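Local atomic coordinates of type-iv like competence pilin ttha1218 (PDB entry 5G25), a protein that probably serves as a subunit of a type IV pilus-like machinery for DNA uptake in natural competence. Residues A[18-23]-A[80-85]. Numbering follows the deposited sequence.
Sequences NFMERL and KRLETV
Helix residues 18-23 lie over one face of strand residues 80-85, the backbones nearest where M20 CA stands 8.2 Å from T84 CA. Within 18-23, M20 alone reaches the strand segment, its side chain wedged between L82 and T84, two residues apart on the strand and both with CB directed at the helix. With CG anti to the backbone N (chi1 -171°) the M20 chain sets out for the strand, then bends at chi2 and again at chi3, which brings SD against T84 and swings the methyl over to L82. There M20 CE lies 3.5 Å from L82 O; the two side chains reach toward each other tip to tip, CE 3.9 Å from L82 CG at the leucine's branch point. T84 runs past M20 in the opposite sense, its CG2 3.4 Å from M20 SD and 3.7 Å from M20 CG. In this soluble part of the pilin, which lacks the protein's N-terminal stretch, helix 11-24 is probably the C-terminal end of the long pilin helix, laid on an antiparallel sheet; strand 70-77, hydrogen-bonded to 80-87, adds V73 and L75 to the apolar bed beneath M20. At T84 the two branches divide their work: the methyl packs on the thioether, and OG1, anti to the backbone N (chi1 -159°), hydrogen-bonds to NH2 of R24 in the last turn of the helix. The same guanidinium bonds through NH1 to V85 O.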
# COMPACT_ATOMS: atom_id res chain seq x y z
N ASN A 18 4.27 5.63 9.23
CA ASN A 18 4.30 4.51 10.17
C ASN A 18 3.41 3.38 9.73
O ASN A 18 3.75 2.23 9.81
CB ASN A 18 3.87 4.95 11.56
CG ASN A 18 4.95 5.71 12.29
OD1 ASN A 18 6.15 5.46 12.10
ND2 ASN A 18 4.55 6.66 13.11
N PHE A 19 2.23 3.74 9.27
CA PHE A 19 1.29 2.75 8.83
C PHE A 19 1.78 2.09 7.58
O PHE A 19 1.64 0.87 7.41
CB PHE A 19 -0.09 3.36 8.60
CG PHE A 19 -1.14 2.34 8.36
CD1 PHE A 19 -1.58 1.53 9.40
CD2 PHE A 19 -1.62 2.12 7.10
CE1 PHE A 19 -2.52 0.55 9.17
CE2 PHE A 19 -2.57 1.14 6.86
CZ PHE A 19 -3.02 0.36 7.89
N MET A 20 2.35 2.87 6.68
CA MET A 20 2.91 2.31 5.46
C MET A 20 4.03 1.31 5.75
O MET A 20 4.15 0.28 5.08
CB MET A 20 3.42 3.41 4.55
CG MET A 20 3.80 2.91 3.18
SD MET A 20 2.40 2.27 2.20
CE MET A 20 1.62 3.78 1.62
N GLU A 21 4.85 1.62 6.74
CA GLU A 21 5.96 0.74 7.13
C GLU A 21 5.35 -0.51 7.72
O GLU A 21 5.82 -1.61 7.48
CB GLU A 21 6.87 1.46 8.13
CG GLU A 21 8.02 0.65 8.71
CD GLU A 21 9.08 0.27 7.67
OE1 GLU A 21 9.32 1.07 6.72
OE2 GLU A 21 9.66 -0.82 7.82
N ARG A 22 4.28 -0.36 8.48
CA ARG A 22 3.58 -1.52 9.01
C ARG A 22 3.08 -2.46 7.90
O ARG A 22 3.12 -3.69 8.04
CB ARG A 22 2.43 -1.06 9.89
CG ARG A 22 1.56 -2.21 10.38
CD ARG A 22 2.34 -3.16 11.26
NE ARG A 22 1.48 -4.22 11.77
CZ ARG A 22 1.06 -5.26 11.06
NH1 ARG A 22 1.46 -5.41 9.81
NH2 ARG A 22 0.24 -6.18 11.60
N LEU A 23 2.59 -1.89 6.80
CA LEU A 23 2.17 -2.71 5.65
C LEU A 23 3.34 -3.36 4.95
O LEU A 23 3.24 -4.51 4.49
CB LEU A 23 1.39 -1.89 4.63
CG LEU A 23 0.05 -1.32 5.10
CD1 LEU A 23 -0.51 -0.38 4.05
CD2 LEU A 23 -0.92 -2.46 5.40
N LYS A 80 -3.56 14.97 1.95
CA LYS A 80 -2.22 14.36 1.99
C LYS A 80 -2.23 13.00 1.31
O LYS A 80 -3.18 12.23 1.41
CB LYS A 80 -1.70 14.22 3.43
CG LYS A 80 -1.46 15.55 4.13
CD LYS A 80 -0.27 16.29 3.53
CE LYS A 80 0.08 17.53 4.35
NZ LYS A 80 1.16 18.35 3.73
N ARG A 81 -1.16 12.69 0.63
CA ARG A 81 -1.13 11.42 -0.02
C ARG A 81 0.25 10.79 -0.06
O ARG A 81 1.26 11.48 -0.17
CB ARG A 81 -1.72 11.62 -1.38
CG ARG A 81 -1.37 10.58 -2.40
CD ARG A 81 -1.61 11.20 -3.76
NE ARG A 81 -1.63 10.15 -4.76
CZ ARG A 81 -0.54 9.52 -5.18
NH1 ARG A 81 0.67 9.84 -4.70
NH2 ARG A 81 -0.66 8.57 -6.09
N LEU A 82 0.26 9.46 0.05
CA LEU A 82 1.49 8.68 0.12
C LEU A 82 1.36 7.39 -0.67
O LEU A 82 0.56 6.52 -0.33
CB LEU A 82 1.88 8.37 1.57
CG LEU A 82 3.04 7.36 1.78
CD1 LEU A 82 4.32 7.71 1.03
CD2 LEU A 82 3.37 7.24 3.23
N GLU A 83 2.16 7.25 -1.71
CA GLU A 83 2.11 6.06 -2.53
C GLU A 83 3.46 5.34 -2.51
O GLU A 83 4.52 5.97 -2.53
CB GLU A 83 1.72 6.43 -3.95
CG GLU A 83 1.83 5.29 -4.93
CD GLU A 83 1.36 5.66 -6.33
OE1 GLU A 83 0.53 6.60 -6.46
OE2 GLU A 83 1.81 5.01 -7.29
N THR A 84 3.41 4.02 -2.42
CA THR A 84 4.61 3.22 -2.52
C THR A 84 4.28 1.87 -3.16
O THR A 84 3.14 1.63 -3.57
CB THR A 84 5.31 3.07 -1.15
OG1 THR A 84 6.68 2.72 -1.33
CG2 THR A 84 4.64 2.01 -0.29
N VAL A 85 5.29 1.02 -3.28
CA VAL A 85 5.12 -0.33 -3.80
C VAL A 85 5.65 -1.27 -2.74
O VAL A 85 6.74 -1.05 -2.19
CB VAL A 85 5.87 -0.54 -5.13
CG1 VAL A 85 5.80 -2.00 -5.59
CG2 VAL A 85 5.29 0.37 -6.21